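PDB 3H20: replication protein B from Plasmid RSF1010, which is the primase of a broad-host-range plasmid, synthesising primers on single-stranded DNA for leading-strand replication and probably releasing diphosphate as it joins nucleotides. Local coordinates for residues N55-A66 with R141-R152; G72-S80 with I123-D134. All coordinates share one frame; numbering follows the deposited sequence.

Contact 1 (N55-A66 with R141-R152); sequences NAQGNDVYIRPA and RHYGRLAGFTNR. With DPO (diphosphate), chain E.
Val61 sets its CG2 methyl over one face of the Phe149 ring, 4.0 Å from the ring centroid, while its CG1 methyl meets Leu146 CD2; Leu146 CD1 touches Ile63 CD1, which continues the apolar row toward helix 6-17. The ring's edge receives Asn55 OD1. That amide plugs the same hollow: OD1 takes the backbone N of Thr150 at 2.9 Å and, from above the carbonyl plane, Thr150 OG1, while ND2 gives one hydrogen to Thr150 O and the other, nearly straight at 170°, to Asn59 O. With CG anti to the backbone N (chi1 -172°), the amide turns from the end of helix 48-56 onto the 141-152 segment, and an alanine here would probably leave Thr150 N without its acceptor, take the ND2 bonds from Thr150 O and Asn59 O, and open a gap beside Phe149. Ile63 and Gly144 form an antiparallel hydrogen-bonded pair, each backbone N bonded to the other's O, which adds short strand 144-145 to the edge of strand 59-65. Beyond it the extended Arg64 lays its guanidinium flat on Tyr143, planes 4° apart, with Arg141 over the opposite face; Asp23 bridges to both arginines and probably offsets their like charge. On the ligand side, Tyr62 and Arg145 run side by side toward the diphosphate: Tyr62 OH reaches O2 at 2.6 Å and Arg145 NH1 reaches O4 at 3.0 Å. Asp60 OD1 receives Arg145 NH2 (2.7 Å) and Arg152 N from opposite faces of its carboxylate, so this second-shell acid probably holds in place the arginine that grips the anion.

Contact 2 (G72-S80 with I123-D134); sequences GLVLVDDLS and IARTLASEYDAD. With SO4 (sulfate ion), chain D.
The ring of Tyr131, whose CB touches Leu79 CD2 at 4.1 Å, has Glu130 CB over one face, and its hydroxyl is bonded to Glu90; the guanidinium of Arg125 meets a sulfate oxygen at its edge and in its plane through a weak bond. Both belong to a helix packed on a sheet, or to the residue just after it: helix 117-130 runs beside strand 73-79, an outermost strand of its antiparallel sheet, and the axes of 123-130 and 73-77 approach to 8.1 Å and cross at -33°. Because the two run in the same general direction, valines two residues apart on the strand meet successive turns of the helix. Val74 presses CG1 against Ala124, 3.5 Å from its CA. Leu127 CD1 touches both Val74 CG1 and Val76 CG2, at 4.0 and 3.9 Å. Val76 holds CG1 anti to its own N (chi1 -166°), which turns that methyl on to Ala133 CB and its CG2 to Leu127. A Schellman motif with Asp132 at positive phi ends the helix and brings Ala133 back against the strand, where Leu79 CD2 also packs on it. Nearby, a G1 bulge at Asp78 and Leu79 breaks the strand. Along the seam one water gives its protons to Leu75 O and Ala124 O. At the far end Asp134 N points to Asp77 O, a weak but almost straight bond of 3.3 Å.

How the contacts relate
Contacts 1 and 2 show how outer strands of two antiparallel sheets in one primase domain meet through side-chain packing close to a ligand. Their centres are 19 Å apart, yet they touch: Leu75 CD2 of the strand in contact 2 lies 3.4 Å from Tyr143 O of contact 1 and 3.8 Å from His142 CD2. The chain runs from strand 59-65 to strand 73-79, and later from helix 117-130 to strand 144-145, so both halves of contact 2 fall between those of contact 1. Contact 1 supplies Tyr62, Arg145 and Asn151 to the diphosphate, which Lys153 also binds; in contact 2 the side chain of Asp77 is about 5 Å from the bound diphosphate, nearest atom to nearest atom.

Contact 1 (N55-A66 with R141-R152)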
loop_
_atom_site.group_PDB
_atom_site.type_symbol
_atom_site.label_atom_id
_atom_site.label_comp_id
_atom_site.label_asym_id
_atom_site.label_seq_id
_atom_site.Cartn_x
_atom_site.Cartn_y
_atom_site.Cartn_z
ATOM N N ASN A 55 25.940 10.510 -14.066
ATOM C CA ASN A 55 26.394 9.125 -13.817
ATOM C C ASN A 55 27.876 9.100 -13.413
ATOM O O ASN A 55 28.259 8.446 -12.440
ATOM C CB ASN A 55 26.118 8.258 -15.073
ATOM C CG ASN A 55 26.366 6.748 -14.863
ATOM O OD1 ASN A 55 26.955 6.091 -15.733
ATOM N ND2 ASN A 55 25.892 6.188 -13.743
ATOM N N ALA A 56 28.706 9.826 -14.156
ATOM C CA ALA A 56 30.135 9.944 -13.816
ATOM C C ALA A 56 30.350 10.577 -12.431
ATOM O O ALA A 56 31.345 10.290 -11.752
ATOM C CB ALA A 56 30.866 10.737 -14.880
ATOM N N GLN A 57 29.417 11.432 -12.015
ATOM C CA GLN A 57 29.517 12.118 -10.721
ATOM C C GLN A 57 28.887 11.323 -9.563
ATOM O O GLN A 57 28.751 11.838 -8.450
ATOM C CB GLN A 57 28.937 13.536 -10.815
ATOM C CG GLN A 57 29.756 14.477 -11.713
ATOM C CD GLN A 57 29.159 15.871 -11.833
ATOM O OE1 GLN A 57 27.976 16.077 -11.566
ATOM N NE2 GLN A 57 29.983 16.839 -12.238
ATOM N N GLY A 58 28.525 10.068 -9.828
ATOM C CA GLY A 58 28.076 9.147 -8.775
ATOM C C GLY A 58 26.581 8.866 -8.688
ATOM O O GLY A 58 26.114 8.277 -7.704
ATOM N N ASN A 59 25.832 9.280 -9.709
ATOM C CA ASN A 59 24.372 9.089 -9.762
ATOM C C ASN A 59 23.932 7.826 -10.523
ATOM O O ASN A 59 24.432 7.556 -11.626
ATOM C CB ASN A 59 23.697 10.319 -10.399
ATOM C CG ASN A 59 23.821 11.578 -9.542
ATOM O OD1 ASN A 59 22.997 11.824 -8.658
ATOM N ND2 ASN A 59 24.849 12.377 -9.802
ATOM N N ASP A 60 22.993 7.066 -9.951
ATOM C CA ASP A 60 22.299 6.008 -10.700
ATOM C C ASP A 60 21.155 6.606 -11.530
ATOM O O ASP A 60 20.560 7.623 -11.135
ATOM C CB ASP A 60 21.775 4.911 -9.763
ATOM C CG ASP A 60 22.893 4.089 -9.145
ATOM O OD1 ASP A 60 23.509 3.276 -9.870
ATOM O OD2 ASP A 60 23.142 4.244 -7.939
ATOM N N VAL A 61 20.886 5.992 -12.682
ATOM C CA VAL A 61 19.899 6.481 -13.647
ATOM C C VAL A 61 18.758 5.464 -13.796
ATOM O O VAL A 61 18.982 4.300 -14.164
ATOM C CB VAL A 61 20.537 6.774 -15.040
ATOM C CG1 VAL A 61 19.524 7.452 -15.989
ATOM C CG2 VAL A 61 21.809 7.639 -14.895
ATOM N N TYR A 62 17.539 5.926 -13.529
ATOM C CA TYR A 62 16.354 5.076 -13.470
ATOM C C TYR A 62 15.298 5.534 -14.473
ATOM O O TYR A 62 15.307 6.690 -14.923
ATOM C CB TYR A 62 15.743 5.112 -12.069
ATOM C CG TYR A 62 16.644 4.607 -10.959
ATOM C CD1 TYR A 62 16.685 3.251 -10.629
ATOM C CD2 TYR A 62 17.439 5.484 -10.236
ATOM C CE1 TYR A 62 17.508 2.782 -9.593
ATOM C CE2 TYR A 62 18.263 5.028 -9.210
ATOM C CZ TYR A 62 18.291 3.679 -8.895
ATOM O OH TYR A 62 19.116 3.243 -7.880
ATOM N N ILE A 63 14.382 4.628 -14.817
ATOM C CA ILE A 63 13.375 4.902 -15.856
ATOM C C ILE A 63 12.072 4.145 -15.582
ATOM O O ILE A 63 12.079 3.015 -15.059
ATOM C CB ILE A 63 13.910 4.616 -17.318
ATOM C CG1 ILE A 63 12.905 5.105 -18.376
ATOM C CG2 ILE A 63 14.206 3.109 -17.540
ATOM C CD1 ILE A 63 13.382 4.968 -19.820
ATOM N N ARG A 64 10.961 4.806 -15.890
ATOM C CA ARG A 64 9.638 4.184 -15.879
ATOM C C ARG A 64 8.748 4.971 -16.839
ATOM O O ARG A 64 9.067 6.122 -17.172
ATOM C CB ARG A 64 9.033 4.177 -14.464
ATOM C CG ARG A 64 8.746 5.571 -13.885
ATOM C CD ARG A 64 8.243 5.525 -12.442
ATOM N NE ARG A 64 8.020 6.880 -11.937
ATOM C CZ ARG A 64 7.940 7.228 -10.655
ATOM N NH1 ARG A 64 8.040 6.322 -9.688
ATOM N NH2 ARG A 64 7.749 8.507 -10.333
ATOM N N PRO A 65 7.632 4.362 -17.287
ATOM C CA PRO A 65 6.646 5.146 -18.035
ATOM C C PRO A 65 6.131 6.315 -17.199
ATOM O O PRO A 65 6.033 6.208 -15.964
ATOM C CB PRO A 65 5.528 4.129 -18.325
ATOM C CG PRO A 65 6.228 2.775 -18.273
ATOM C CD PRO A 65 7.235 2.944 -17.161
ATOM N N ALA A 66 5.844 7.435 -17.858
ATOM C CA ALA A 66 5.324 8.607 -17.163
ATOM C C ALA A 66 3.961 8.305 -16.544
ATOM O O ALA A 66 3.245 7.424 -17.015
ATOM C CB ALA A 66 5.228 9.797 -18.113
ATOM N N ARG A 141 4.174 1.862 -10.186
ATOM C CA ARG A 141 5.019 3.041 -10.409
ATOM C C ARG A 141 6.499 2.845 -10.029
ATOM O O ARG A 141 7.202 3.808 -9.729
ATOM C CB ARG A 141 4.436 4.245 -9.659
ATOM C CG ARG A 141 3.099 4.748 -10.212
ATOM C CD ARG A 141 3.296 5.556 -11.497
ATOM N NE ARG A 141 3.794 6.905 -11.233
ATOM C CZ ARG A 141 4.585 7.588 -12.060
ATOM N NH1 ARG A 141 4.981 7.044 -13.202
ATOM N NH2 ARG A 141 4.989 8.816 -11.738
ATOM N N HIS A 142 6.982 1.609 -10.056
ATOM C CA HIS A 142 8.350 1.365 -9.605
ATOM C C HIS A 142 9.356 1.657 -10.704
ATOM O O HIS A 142 9.113 1.359 -11.873
ATOM C CB HIS A 142 8.539 -0.054 -9.081
ATOM C CG HIS A 142 9.725 -0.195 -8.180
ATOM N ND1 HIS A 142 9.673 0.094 -6.832
ATOM C CD2 HIS A 142 11.001 -0.568 -8.438
ATOM C CE1 HIS A 142 10.865 -0.103 -6.296
ATOM N NE2 HIS A 142 11.688 -0.507 -7.250
ATOM N N TYR A 143 10.479 2.248 -10.310
ATOM C CA TYR A 143 11.560 2.577 -11.235
ATOM C C TYR A 143 12.365 1.320 -11.579
ATOM O O TYR A 143 12.701 0.530 -10.692
ATOM C CB TYR A 143 12.492 3.621 -10.607
ATOM C CG TYR A 143 12.185 5.069 -10.937
ATOM C CD1 TYR A 143 12.170 5.516 -12.253
ATOM C CD2 TYR A 143 11.950 5.998 -9.925
ATOM C CE1 TYR A 143 11.913 6.848 -12.566
ATOM C CE2 TYR A 143 11.694 7.343 -10.227
ATOM C CZ TYR A 143 11.673 7.752 -11.556
ATOM O OH TYR A 143 11.433 9.082 -11.863
ATOM N N GLY A 144 12.667 1.145 -12.861
ATOM C CA GLY A 144 13.732 0.252 -13.278
ATOM C C GLY A 144 14.991 0.995 -13.673
ATOM O O GLY A 144 15.024 2.226 -13.671
ATOM N N ARG A 145 16.034 0.244 -14.014
ATOM C CA ARG A 145 17.291 0.835 -14.459
ATOM C C ARG A 145 17.256 1.146 -15.951
ATOM O O ARG A 145 16.686 0.391 -16.740
ATOM C CB ARG A 145 18.462 -0.097 -14.143
ATOM C CG ARG A 145 18.711 -0.298 -12.658
ATOM C CD ARG A 145 19.189 0.986 -11.999
ATOM N NE ARG A 145 19.897 0.730 -10.748
ATOM C CZ ARG A 145 21.140 1.127 -10.498
ATOM N NH1 ARG A 145 21.706 0.849 -9.331
ATOM N NH2 ARG A 145 21.819 1.804 -11.415
ATOM N N LEU A 146 17.870 2.262 -16.333
ATOM C CA LEU A 146 18.084 2.576 -17.740
ATOM C C LEU A 146 19.441 2.068 -18.217
ATOM O O LEU A 146 20.471 2.356 -17.607
ATOM C CB LEU A 146 17.974 4.083 -17.977
ATOM C CG LEU A 146 18.145 4.558 -19.421
ATOM C CD1 LEU A 146 16.951 4.143 -20.268
ATOM C CD2 LEU A 146 18.345 6.064 -19.472
ATOM N N ALA A 147 19.434 1.313 -19.311
ATOM C CA ALA A 147 20.658 0.728 -19.846
ATOM C C ALA A 147 21.602 1.806 -20.366
ATOM O O ALA A 147 21.166 2.880 -20.780
ATOM C CB ALA A 147 20.332 -0.270 -20.946
ATOM N N GLY A 148 22.898 1.512 -20.343
ATOM C CA GLY A 148 23.907 2.414 -20.926
ATOM C C GLY A 148 24.706 3.202 -19.897
ATOM O O GLY A 148 25.508 4.080 -20.259
ATOM N N PHE A 149 24.478 2.892 -18.620
ATOM C CA PHE A 149 25.062 3.627 -17.495
ATOM C C PHE A 149 25.683 2.668 -16.482
ATOM O O PHE A 149 25.326 1.490 -16.427
ATOM C CB PHE A 149 23.987 4.509 -16.821
ATOM C CG PHE A 149 23.407 5.547 -17.734
ATOM C CD1 PHE A 149 24.100 6.737 -17.991
ATOM C CD2 PHE A 149 22.198 5.318 -18.387
ATOM C CE1 PHE A 149 23.579 7.692 -18.866
ATOM C CE2 PHE A 149 21.673 6.264 -19.263
ATOM C CZ PHE A 149 22.363 7.456 -19.500
ATOM N N THR A 150 26.628 3.163 -15.692
ATOM C CA THR A 150 27.213 2.354 -14.627
ATOM C C THR A 150 26.289 2.293 -13.409
ATOM O O THR A 150 25.623 3.278 -13.080
ATOM C CB THR A 150 28.568 2.905 -14.169
ATOM O OG1 THR A 150 28.415 4.292 -13.841
ATOM C CG2 THR A 150 29.606 2.769 -15.266
ATOM N N ASN A 151 26.257 1.126 -12.763
ATOM C CA ASN A 151 25.567 0.920 -11.490
ATOM C C ASN A 151 26.481 1.421 -10.370
ATOM O O ASN A 151 27.518 0.817 -10.084
ATOM C CB ASN A 151 25.233 -0.572 -11.318
ATOM C CG ASN A 151 24.334 -0.858 -10.113
ATOM O OD1 ASN A 151 24.503 -0.283 -9.037
ATOM N ND2 ASN A 151 23.397 -1.789 -10.285
ATOM N N ARG A 152 26.097 2.538 -9.757
ATOM C CA ARG A 152 26.944 3.243 -8.788
ATOM C C ARG A 152 26.683 2.846 -7.331
ATOM O O ARG A 152 27.437 3.222 -6.426
ATOM C CB ARG A 152 26.769 4.758 -8.958
ATOM C CG ARG A 152 27.362 5.320 -10.243
ATOM C CD ARG A 152 28.877 5.383 -10.135
ATOM N NE ARG A 152 29.493 5.730 -11.411
ATOM C CZ ARG A 152 30.799 5.669 -11.657
ATOM N NH1 ARG A 152 31.643 5.276 -10.709
ATOM N NH2 ARG A 152 31.263 6.009 -12.855
HETATM P P1 DPO E . 18.460 -0.372 -7.243
HETATM O O1 DPO E . 17.991 -1.352 -6.053
HETATM O O2 DPO E . 18.471 1.041 -6.715
HETATM O O3 DPO E . 17.634 -0.699 -8.469
HETATM O O4 DPO E . 19.992 -0.833 -7.489
HETATM P P2 DPO E . 20.413 -2.372 -7.750
HETATM O O5 DPO E . 20.133 -3.075 -6.443
HETATM O O6 DPO E . 19.539 -2.797 -8.914
HETATM O O7 DPO E . 21.882 -2.296 -8.074
HETATM O O HOH W 1 22.807 3.802 -13.286
HETATM O O HOH W 2 20.987 2.552 -14.830
HETATM O O HOH W 3 4.869 4.378 -14.252
#

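Contact 2 (G72-S80 with I123-D134)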
loop_
_atom_site.group_PDB
_atom_site.type_symbol
_atom_site.label_atom_id
_atom_site.label_comp_id
_atom_site.label_asym_id
_atom_site.label_seq_id
_atom_site.Cartn_x
_atom_site.Cartn_y
_atom_site.Cartn_z
ATOM N N GLY A 72 0.794 -0.929 -20.818
ATOM C CA GLY A 72 0.580 -2.206 -20.123
ATOM C C GLY A 72 1.881 -2.872 -19.700
ATOM O O GLY A 72 1.961 -4.087 -19.656
ATOM N N LEU A 73 2.894 -2.066 -19.378
ATOM C CA LEU A 73 4.223 -2.548 -18.974
ATOM C C LEU A 73 4.312 -2.797 -17.475
ATOM O O LEU A 73 3.923 -1.936 -16.687
ATOM C CB LEU A 73 5.280 -1.502 -19.338
ATOM C CG LEU A 73 6.298 -1.790 -20.438
ATOM C CD1 LEU A 73 5.682 -2.438 -21.674
ATOM C CD2 LEU A 73 7.065 -0.505 -20.786
ATOM N N VAL A 74 4.809 -3.968 -17.091
ATOM C CA VAL A 74 4.938 -4.337 -15.669
ATOM C C VAL A 74 6.378 -4.754 -15.361
ATOM O O VAL A 74 6.902 -5.675 -15.995
ATOM C CB VAL A 74 3.945 -5.484 -15.307
ATOM C CG1 VAL A 74 4.156 -5.968 -13.872
ATOM C CG2 VAL A 74 2.504 -4.994 -15.478
ATOM N N LEU A 75 7.005 -4.087 -14.391
ATOM C CA LEU A 75 8.386 -4.403 -13.968
ATOM C C LEU A 75 8.468 -5.601 -13.016
ATOM O O LEU A 75 7.738 -5.659 -12.014
ATOM C CB LEU A 75 9.040 -3.185 -13.282
ATOM C CG LEU A 75 10.484 -3.339 -12.773
ATOM C CD1 LEU A 75 11.461 -3.492 -13.933
ATOM C CD2 LEU A 75 10.918 -2.167 -11.881
ATOM N N VAL A 76 9.391 -6.522 -13.321
ATOM C CA VAL A 76 9.744 -7.650 -12.443
ATOM C C VAL A 76 11.252 -7.581 -12.110
ATOM O O VAL A 76 12.098 -7.638 -13.009
ATOM C CB VAL A 76 9.406 -9.018 -13.107
ATOM C CG1 VAL A 76 9.463 -10.141 -12.075
ATOM C CG2 VAL A 76 8.021 -8.985 -13.748
ATOM N N ASP A 77 11.569 -7.462 -10.819
ATOM C CA ASP A 77 12.908 -7.092 -10.340
ATOM C C ASP A 77 13.621 -8.280 -9.660
ATOM O O ASP A 77 12.958 -9.168 -9.121
ATOM C CB ASP A 77 12.748 -5.937 -9.334
ATOM C CG ASP A 77 14.038 -5.171 -9.082
ATOM O OD1 ASP A 77 14.975 -5.259 -9.901
ATOM O OD2 ASP A 77 14.108 -4.479 -8.041
ATOM N N ASP A 78 14.957 -8.292 -9.703
ATOM C CA ASP A 78 15.806 -9.267 -8.976
ATOM C C ASP A 78 15.642 -10.715 -9.483
ATOM O O ASP A 78 15.451 -11.639 -8.699
ATOM C CB ASP A 78 15.591 -9.166 -7.444
ATOM C CG ASP A 78 16.775 -9.701 -6.619
ATOM O OD1 ASP A 78 17.947 -9.613 -7.064
ATOM O OD2 ASP A 78 16.543 -10.180 -5.484
ATOM N N LEU A 79 15.747 -10.895 -10.800
ATOM C CA LEU A 79 15.598 -12.205 -11.450
ATOM C C LEU A 79 16.946 -12.824 -11.846
ATOM O O LEU A 79 17.876 -12.109 -12.207
ATOM C CB LEU A 79 14.731 -12.063 -12.719
ATOM C CG LEU A 79 13.263 -11.634 -12.553
ATOM C CD1 LEU A 79 12.717 -11.122 -13.878
ATOM C CD2 LEU A 79 12.402 -12.779 -12.008
ATOM N N SER A 80 17.029 -14.154 -11.791
ATOM C CA SER A 80 18.182 -14.902 -12.289
ATOM C C SER A 80 17.906 -15.300 -13.741
ATOM O O SER A 80 16.768 -15.167 -14.219
ATOM C CB SER A 80 18.387 -16.158 -11.448
ATOM O OG SER A 80 17.409 -17.115 -11.785
ATOM N N ILE A 123 -0.916 -7.168 -11.101
ATOM C CA ILE A 123 -0.100 -8.078 -11.908
ATOM C C ILE A 123 1.361 -8.056 -11.449
ATOM O O ILE A 123 1.994 -9.101 -11.363
ATOM C CB ILE A 123 -0.237 -7.802 -13.444
ATOM C CG1 ILE A 123 -1.676 -8.097 -13.898
ATOM C CG2 ILE A 123 0.731 -8.668 -14.246
ATOM C CD1 ILE A 123 -2.035 -7.503 -15.262
ATOM N N ALA A 124 1.878 -6.864 -11.132
ATOM C CA ALA A 124 3.238 -6.741 -10.596
ATOM C C ALA A 124 3.458 -7.607 -9.347
ATOM O O ALA A 124 4.474 -8.302 -9.239
ATOM C CB ALA A 124 3.575 -5.277 -10.318
ATOM N N ARG A 125 2.507 -7.564 -8.415
ATOM C CA ARG A 125 2.560 -8.401 -7.218
ATOM C C ARG A 125 2.438 -9.892 -7.558
ATOM O O ARG A 125 3.118 -10.731 -6.960
ATOM C CB ARG A 125 1.466 -7.987 -6.221
ATOM C CG ARG A 125 1.675 -6.597 -5.619
ATOM C CD ARG A 125 0.717 -6.321 -4.473
ATOM N NE ARG A 125 -0.687 -6.306 -4.887
ATOM C CZ ARG A 125 -1.314 -5.252 -5.406
ATOM N NH1 ARG A 125 -0.671 -4.101 -5.590
ATOM N NH2 ARG A 125 -2.596 -5.350 -5.738
ATOM N N THR A 126 1.572 -10.208 -8.523
ATOM C CA THR A 126 1.344 -11.591 -8.955
ATOM C C THR A 126 2.611 -12.190 -9.577
ATOM O O THR A 126 3.012 -13.307 -9.228
ATOM C CB THR A 126 0.107 -11.685 -9.913
ATOM O OG1 THR A 126 -1.084 -11.419 -9.165
ATOM C CG2 THR A 126 -0.014 -13.058 -10.558
ATOM N N LEU A 127 3.254 -11.430 -10.462
ATOM C CA LEU A 127 4.470 -11.886 -11.127
ATOM C C LEU A 127 5.642 -11.991 -10.153
ATOM O O LEU A 127 6.445 -12.925 -10.253
ATOM C CB LEU A 127 4.826 -10.975 -12.313
ATOM C CG LEU A 127 3.900 -10.998 -13.539
ATOM C CD1 LEU A 127 4.301 -9.920 -14.555
ATOM C CD2 LEU A 127 3.881 -12.384 -14.216
ATOM N N ALA A 128 5.725 -11.054 -9.200
ATOM C CA ALA A 128 6.769 -11.115 -8.179
ATOM C C ALA A 128 6.602 -12.376 -7.328
ATOM O O ALA A 128 7.583 -13.036 -6.973
ATOM C CB ALA A 128 6.748 -9.863 -7.313
ATOM N N SER A 129 5.350 -12.710 -7.018
ATOM C CA SER A 129 5.030 -13.940 -6.306
ATOM C C SER A 129 5.307 -15.194 -7.146
ATOM O O SER A 129 5.907 -16.153 -6.640
ATOM C CB SER A 129 3.573 -13.924 -5.828
ATOM O OG SER A 129 3.293 -15.087 -5.085
ATOM N N GLU A 130 4.875 -15.185 -8.412
ATOM C CA GLU A 130 5.064 -16.323 -9.325
ATOM C C GLU A 130 6.525 -16.751 -9.430
ATOM O O GLU A 130 6.820 -17.944 -9.437
ATOM C CB GLU A 130 4.513 -16.018 -10.733
ATOM C CG GLU A 130 3.007 -16.265 -10.896
ATOM C CD GLU A 130 2.465 -15.945 -12.304
ATOM O OE1 GLU A 130 3.266 -15.742 -13.243
ATOM O OE2 GLU A 130 1.217 -15.897 -12.461
ATOM N N TYR A 131 7.429 -15.773 -9.499
ATOM C CA TYR A 131 8.847 -16.031 -9.739
ATOM C C TYR A 131 9.744 -15.708 -8.533
ATOM O O TYR A 131 10.956 -15.597 -8.682
ATOM C CB TYR A 131 9.299 -15.339 -11.054
ATOM C CG TYR A 131 8.423 -15.794 -12.208
ATOM C CD1 TYR A 131 8.535 -17.096 -12.707
ATOM C CD2 TYR A 131 7.431 -14.964 -12.743
ATOM C CE1 TYR A 131 7.714 -17.553 -13.732
ATOM C CE2 TYR A 131 6.594 -15.418 -13.784
ATOM C CZ TYR A 131 6.744 -16.722 -14.258
ATOM O OH TYR A 131 5.935 -17.211 -15.259
ATOM N N ASP A 132 9.134 -15.591 -7.348
ATOM C CA ASP A 132 9.839 -15.281 -6.080
ATOM C C ASP A 132 10.848 -14.134 -6.293
ATOM O O ASP A 132 12.011 -14.215 -5.901
ATOM C CB ASP A 132 10.494 -16.555 -5.491
ATOM C CG ASP A 132 10.884 -16.422 -4.004
ATOM O OD1 ASP A 132 10.451 -15.483 -3.296
ATOM O OD2 ASP A 132 11.625 -17.302 -3.533
ATOM N N ALA A 133 10.378 -13.072 -6.941
ATOM C CA ALA A 133 11.171 -11.880 -7.180
ATOM C C ALA A 133 11.035 -10.897 -6.004
ATOM O O ALA A 133 10.450 -11.239 -4.971
ATOM C CB ALA A 133 10.761 -11.243 -8.502
ATOM N N ASP A 134 11.592 -9.696 -6.142
ATOM C CA ASP A 134 11.562 -8.710 -5.045
ATOM C C ASP A 134 10.157 -8.111 -4.893
ATOM O O ASP A 134 9.703 -7.369 -5.770
ATOM C CB ASP A 134 12.605 -7.598 -5.288
ATOM C CG ASP A 134 12.884 -6.754 -4.036
ATOM O OD1 ASP A 134 12.026 -6.699 -3.128
ATOM O OD2 ASP A 134 13.967 -6.123 -3.974
HETATM S S SO4 D . -0.057 -0.069 -6.963
HETATM O O1 SO4 D . 0.455 0.861 -5.954
HETATM O O2 SO4 D . -1.138 -0.889 -6.408
HETATM O O3 SO4 D . -0.575 0.679 -8.104
HETATM O O4 SO4 D . 1.028 -0.938 -7.389
HETATM O O HOH W 4 6.898 -7.424 -10.047
HETATM O O HOH W 5 9.620 -7.483 -8.764
HETATM O O HOH W 6 14.665 -13.035 -6.522
#